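Local coordinates for protein HpcE (Thermus thermophilus, PDB 1WZO) that probably catalyses the isomerisation of 2-hydroxyhepta-2,4-diene-1,7-dioate in the breakdown of aromatic compounds, as a member of the fumarylacetoacetate hydrolase family, at the interface of chains A and B and the interface of chains A and C. Sequence-based numbering; all coordinates share one arbitrary frame. Chains: chain A/B/C, HpcE.

Contacts 1 and 2 are neighbouring patches of the two-fold A–B interface, their C-alpha centres about 7 Å apart, and both are built on A:Phe202 and A:Met203: mainly the backbone of this pair serves the polar contact 1, mainly the side chains the apolar contact 2. Contact 3 belongs to the A–C interface, its C-alpha centre about 8 Å from that of contact 1 and 14 Å from that of contact 2. A:Lys109 joins contacts 1 and 3, its terminal amine turned to chain B and its stem to chain C. A single residue thus touches two partners in the deposited tetramer, illustrating how adjacent interfaces can share residues.

Contact 1: the interface of chains A and B. Residues chain A 109, 202-204; chain B 76, 149.
The carboxylate of B:Asp149 is gripped between two loops of chain A, one carrying A:Lys109 and the other A:Phe202 to A:Thr204, a compact example of a carboxylate read by several donors. The lysine chain runs in the opposite direction to the aspartate side chain and delivers its amine above the carboxylate plane, whereas the threonine side chain crosses at about a right angle. A:Lys109 NZ forms a salt bridge of 2.7 Å with B:Asp149 OD2, standing 38° out of that plane. A:Thr204 OG1 donates to the same oxygen, B:Asp149 OD2, at 2.6 Å, but from its syn side and nearer the plane. The other oxygen, B:Asp149 OD1, accepts the backbone A:Thr204 N at 3.0 Å, also on the syn side. Amide and hydroxyl of one threonine therefore grip both carboxylate oxygens and should fix the rotation of the group; OG1 stands beside its own backbone N (chi1 -64°), which lets the two donors work as a pair. The aspartate backbone is held as well, B:Asp149 N donating to A:Phe202 O at 3.1 Å. Nearby, B:Thr76 crosses A:Met203 at roughly a right angle, with the hydroxyl B:Thr76 OG1 3.6 Å from A:Met203 CG. The methyl B:Thr76 CG2 lies 3.3 Å from the carbonyl oxygen A:Thr204 O.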
loop_
_atom_site.group_PDB
_atom_site.type_symbol
_atom_site.label_atom_id
_atom_site.label_comp_id
_atom_site.label_asym_id
_atom_site.label_seq_id
_atom_site.Cartn_x
_atom_site.Cartn_y
_atom_site.Cartn_z
ATOM N N LYS A 109 -20.248 4.133 -6.267
ATOM C CA LYS A 109 -21.194 3.068 -5.945
ATOM C C LYS A 109 -22.581 3.605 -6.297
ATOM O O LYS A 109 -23.011 4.622 -5.757
ATOM C CB LYS A 109 -21.127 2.678 -4.459
ATOM C CG LYS A 109 -21.979 1.431 -4.108
ATOM C CD LYS A 109 -21.604 0.215 -4.970
ATOM C CE LYS A 109 -22.547 -0.979 -4.764
ATOM N NZ LYS A 109 -22.473 -1.542 -3.381
ATOM N N PHE A 202 -23.081 -2.440 -8.869
ATOM C CA PHE A 202 -22.879 -3.605 -8.010
ATOM C C PHE A 202 -21.479 -3.763 -7.417
ATOM O O PHE A 202 -21.275 -4.560 -6.500
ATOM C CB PHE A 202 -23.245 -4.874 -8.795
ATOM C CG PHE A 202 -22.320 -5.169 -9.956
ATOM C CD1 PHE A 202 -21.149 -5.895 -9.765
ATOM C CD2 PHE A 202 -22.627 -4.722 -11.243
ATOM C CE1 PHE A 202 -20.292 -6.176 -10.830
ATOM C CE2 PHE A 202 -21.776 -4.997 -12.320
ATOM C CZ PHE A 202 -20.604 -5.727 -12.113
ATOM N N MET A 203 -20.522 -3.004 -7.937
ATOM C CA MET A 203 -19.138 -3.089 -7.478
ATOM C C MET A 203 -18.608 -1.696 -7.172
ATOM O O MET A 203 -18.641 -0.813 -8.028
ATOM C CB MET A 203 -18.281 -3.728 -8.573
ATOM C CG MET A 203 -16.788 -3.789 -8.273
ATOM S SD MET A 203 -15.790 -4.261 -9.716
ATOM C CE MET A 203 -16.565 -5.799 -10.200
ATOM N N THR A 204 -18.108 -1.498 -5.959
ATOM C CA THR A 204 -17.570 -0.193 -5.605
ATOM C C THR A 204 -16.238 0.032 -6.320
ATOM O O THR A 204 -15.321 -0.782 -6.209
ATOM C CB THR A 204 -17.343 -0.072 -4.080
ATOM O OG1 THR A 204 -18.602 -0.157 -3.403
ATOM C CG2 THR A 204 -16.668 1.258 -3.735
ATOM N N THR B 76 -13.180 -5.815 -3.564
ATOM C CA THR B 76 -14.357 -5.174 -2.990
ATOM C C THR B 76 -15.455 -6.173 -2.601
ATOM O O THR B 76 -16.433 -5.804 -1.956
ATOM C CB THR B 76 -14.951 -4.087 -3.935
ATOM O OG1 THR B 76 -14.876 -4.535 -5.291
ATOM C CG2 THR B 76 -14.181 -2.768 -3.791
ATOM N N ASP B 149 -20.264 -6.389 -4.240
ATOM C CA ASP B 149 -19.774 -6.030 -2.910
ATOM C C ASP B 149 -20.320 -7.031 -1.873
ATOM O O ASP B 149 -21.500 -7.397 -1.903
ATOM C CB ASP B 149 -20.225 -4.618 -2.525
ATOM C CG ASP B 149 -19.501 -3.519 -3.309
ATOM O OD1 ASP B 149 -18.532 -3.815 -4.042
ATOM O OD2 ASP B 149 -19.909 -2.344 -3.173
#

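Contact 2: the interface of chains A and B. Residues chain A 47, 202-203; chain B 72, 74, 143-144, 147.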
loop_
_atom_site.group_PDB
_atom_site.type_symbol
_atom_site.label_atom_id
_atom_site.label_comp_id
_atom_site.label_asym_id
_atom_site.label_seq_id
_atom_site.Cartn_x
_atom_site.Cartn_y
_atom_site.Cartn_z
ATOM N N LEU A 47 -10.803 -3.331 -14.993
ATOM C CA LEU A 47 -11.846 -4.064 -15.702
ATOM C C LEU A 47 -11.866 -3.623 -17.153
ATOM O O LEU A 47 -11.648 -2.449 -17.461
ATOM C CB LEU A 47 -13.230 -3.797 -15.112
ATOM C CG LEU A 47 -13.530 -4.256 -13.688
ATOM C CD1 LEU A 47 -13.028 -3.212 -12.709
ATOM C CD2 LEU A 47 -15.037 -4.457 -13.521
ATOM N N PHE A 202 -23.081 -2.440 -8.869
ATOM C CA PHE A 202 -22.879 -3.605 -8.010
ATOM C C PHE A 202 -21.479 -3.763 -7.417
ATOM O O PHE A 202 -21.275 -4.560 -6.500
ATOM C CB PHE A 202 -23.245 -4.874 -8.795
ATOM C CG PHE A 202 -22.320 -5.169 -9.956
ATOM C CD1 PHE A 202 -21.149 -5.895 -9.765
ATOM C CD2 PHE A 202 -22.627 -4.722 -11.243
ATOM C CE1 PHE A 202 -20.292 -6.176 -10.830
ATOM C CE2 PHE A 202 -21.776 -4.997 -12.320
ATOM C CZ PHE A 202 -20.604 -5.727 -12.113
ATOM N N MET A 203 -20.522 -3.004 -7.937
ATOM C CA MET A 203 -19.138 -3.089 -7.478
ATOM C C MET A 203 -18.608 -1.696 -7.172
ATOM O O MET A 203 -18.641 -0.813 -8.028
ATOM C CB MET A 203 -18.281 -3.728 -8.573
ATOM C CG MET A 203 -16.788 -3.789 -8.273
ATOM S SD MET A 203 -15.790 -4.261 -9.716
ATOM C CE MET A 203 -16.565 -5.799 -10.200
ATOM N N TRP B 72 -12.339 -14.243 -11.763
ATOM C CA TRP B 72 -11.872 -13.272 -10.786
ATOM C C TRP B 72 -12.908 -12.835 -9.759
ATOM O O TRP B 72 -14.100 -12.817 -10.040
ATOM C CB TRP B 72 -11.364 -12.049 -11.562
ATOM C CG TRP B 72 -11.066 -10.811 -10.760
ATOM C CD1 TRP B 72 -10.035 -10.625 -9.884
ATOM C CD2 TRP B 72 -11.739 -9.553 -10.859
ATOM N NE1 TRP B 72 -10.017 -9.326 -9.441
ATOM C CE2 TRP B 72 -11.053 -8.645 -10.025
ATOM C CE3 TRP B 72 -12.855 -9.100 -11.579
ATOM C CZ2 TRP B 72 -11.444 -7.308 -9.890
ATOM C CZ3 TRP B 72 -13.243 -7.772 -11.447
ATOM C CH2 TRP B 72 -12.536 -6.891 -10.607
ATOM N N PRO B 74 -13.250 -9.537 -7.175
ATOM C CA PRO B 74 -12.662 -8.249 -6.789
ATOM C C PRO B 74 -12.445 -8.135 -5.289
ATOM O O PRO B 74 -13.185 -8.724 -4.505
ATOM C CB PRO B 74 -13.685 -7.236 -7.298
ATOM C CG PRO B 74 -14.966 -7.964 -7.144
ATOM C CD PRO B 74 -14.634 -9.356 -7.646
ATOM N N ILE B 143 -19.003 -11.288 -13.948
ATOM C CA ILE B 143 -18.535 -10.479 -12.838
ATOM C C ILE B 143 -19.742 -9.917 -12.080
ATOM O O ILE B 143 -19.732 -9.832 -10.855
ATOM C CB ILE B 143 -17.617 -9.353 -13.367
ATOM C CG1 ILE B 143 -16.294 -9.976 -13.828
ATOM C CG2 ILE B 143 -17.400 -8.290 -12.298
ATOM C CD1 ILE B 143 -15.407 -9.057 -14.649
ATOM N N ARG B 144 -20.797 -9.565 -12.806
ATOM C CA ARG B 144 -21.996 -9.028 -12.166
ATOM C C ARG B 144 -22.642 -10.046 -11.217
ATOM O O ARG B 144 -23.294 -9.678 -10.240
ATOM C CB ARG B 144 -23.019 -8.609 -13.227
ATOM C CG ARG B 144 -24.205 -7.845 -12.646
ATOM C CD ARG B 144 -24.895 -6.987 -13.697
ATOM N NE ARG B 144 -25.791 -7.752 -14.556
ATOM C CZ ARG B 144 -27.044 -8.055 -14.237
ATOM N NH1 ARG B 144 -27.551 -7.652 -13.077
ATOM N NH2 ARG B 144 -27.792 -8.760 -15.077
ATOM N N GLY B 147 -18.863 -10.909 -8.645
ATOM C CA GLY B 147 -18.052 -9.832 -8.094
ATOM C C GLY B 147 -18.729 -8.680 -7.387
ATOM O O GLY B 147 -18.176 -7.576 -7.330
#
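The short helix 143–146 of chain B, with strand 69–73 beside it, receives the A:Phe202–A:Met203 pair, showing how consecutive side chains can divide an apolar surface. The phenyl ring of A:Phe202 lies against the start of the helix: B:Arg144 CA sits over one face, 3.8 Å from the ring centroid and displaced toward the rim, in a CH-pi contact. The aliphatic part of B:Arg144 continues across the ring, with CG 3.8 Å from A:Phe202 CE2, while the guanidinium plane is turned 61° from the phenyl plane. B:Ile143 CG2 comes instead to the edge of the ring, in its plane, 3.9 Å from A:Phe202 CE1.

A:Met203 CE packs tightly against the same B:Ile143 CG2, at 3.4 Å. A bend at the thioether (chi3 -55°) turns A:Met203 CE toward chain B, where B:Trp72 CZ3 lies 4.1 Å from it. B:Pro74 CG is equally near A:Met203 CE, and the carbonyl B:Gly147 O is 3.7 Å from A:Met203 CE. A:Leu47 crosses the indole at about a right angle, its CG 4.2 Å from B:Trp72 CH2. Within chain A, the methionine and phenylalanine sit in the loop that follows helix 192–200, and A:Leu47 enters from strand 46–50.

Contact 3: the interface of chains A and C. Residues chain A 107, 109-110; chain C 25-26.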
loop_
_atom_site.group_PDB
_atom_site.type_symbol
_atom_site.label_atom_id
_atom_site.label_comp_id
_atom_site.label_asym_id
_atom_site.label_seq_id
_atom_site.Cartn_x
_atom_site.Cartn_y
_atom_site.Cartn_z
ATOM N N PRO A 107 -14.571 7.526 -5.036
ATOM C CA PRO A 107 -15.324 6.281 -4.836
ATOM C C PRO A 107 -16.665 6.273 -5.552
ATOM O O PRO A 107 -17.463 7.194 -5.397
ATOM C CB PRO A 107 -15.495 6.209 -3.321
ATOM C CG PRO A 107 -14.283 6.948 -2.803
ATOM C CD PRO A 107 -14.223 8.139 -3.743
ATOM N N LYS A 109 -20.248 4.133 -6.267
ATOM C CA LYS A 109 -21.194 3.068 -5.945
ATOM C C LYS A 109 -22.581 3.605 -6.297
ATOM O O LYS A 109 -23.011 4.622 -5.757
ATOM C CB LYS A 109 -21.127 2.678 -4.459
ATOM C CG LYS A 109 -21.979 1.431 -4.108
ATOM C CD LYS A 109 -21.604 0.215 -4.970
ATOM C CE LYS A 109 -22.547 -0.979 -4.764
ATOM N NZ LYS A 109 -22.473 -1.542 -3.381
ATOM N N ARG A 110 -23.266 2.921 -7.210
ATOM C CA ARG A 110 -24.597 3.322 -7.664
ATOM C C ARG A 110 -24.605 4.744 -8.217
ATOM O O ARG A 110 -25.480 5.544 -7.889
ATOM C CB ARG A 110 -25.617 3.211 -6.527
ATOM C CG ARG A 110 -25.905 1.785 -6.080
ATOM C CD ARG A 110 -26.751 1.802 -4.816
ATOM N NE ARG A 110 -26.699 0.529 -4.104
ATOM C CZ ARG A 110 -26.857 0.402 -2.788
ATOM N NH1 ARG A 110 -27.075 1.474 -2.035
ATOM N NH2 ARG A 110 -26.798 -0.798 -2.225
ATOM N N GLU C 25 -20.374 5.622 0.379
ATOM C CA GLU C 25 -20.153 5.822 -1.047
ATOM C C GLU C 25 -21.437 5.902 -1.871
ATOM O O GLU C 25 -21.508 6.663 -2.837
ATOM C CB GLU C 25 -19.259 4.708 -1.605
ATOM C CG GLU C 25 -17.859 4.694 -1.014
ATOM C CD GLU C 25 -17.714 3.756 0.169
ATOM O OE1 GLU C 25 -18.718 3.491 0.870
ATOM O OE2 GLU C 25 -16.578 3.294 0.400
ATOM N N ALA C 26 -22.447 5.126 -1.488
ATOM C CA ALA C 26 -23.716 5.110 -2.214
ATOM C C ALA C 26 -24.718 6.141 -1.706
ATOM O O ALA C 26 -25.844 6.217 -2.208
ATOM C CB ALA C 26 -24.334 3.723 -2.151
HETATM O O HOH W 1 -20.323 7.040 -5.251
HETATM O O HOH W 2 -26.448 6.496 -5.029
HETATM O O HOH W 3 -28.230 4.122 -3.040
#
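The loop backbones of A:Pro107 to A:Arg110 and C:Glu25 to C:Ala26 face each other largely through water, A:Arg110 having positive phi and psi (57° and 46°). Water 1 links C:Glu25 O, at 2.7 Å, to both A:Pro107 O and A:Lys109 N. Water 2 connects C:Ala26 O, 2.9 Å away, with A:Arg110 O, and the longer bridge through water 3 joins C:Ala26 O to the guanidinium nitrogen A:Arg110 NH1.

Between these bridges the side chains meet mostly through carbon. C:Glu25 lays its CG against the ring carbon A:Pro107 CB at 3.6 Å, and its CB against A:Lys109 CB at 4.0 Å. The methyl C:Ala26 CB is approached by two side chains of chain A, with A:Lys109 CG at 3.8 Å and A:Arg110 NH1 at 3.5 Å. The arginine runs extended from CG to NE, which carries its guanidinium past the methyl, and A:Arg110 CD flanks the same carbon at 4.1 Å. The lysine stem, bent at chi2 (56°), offers CB and CG to chain C. An example of a hydrated interface patch, it probably helps, with its symmetry-related twin, to join chains A and C in the deposited tetramer, although the structure alone does not show that this assembly forms in solution.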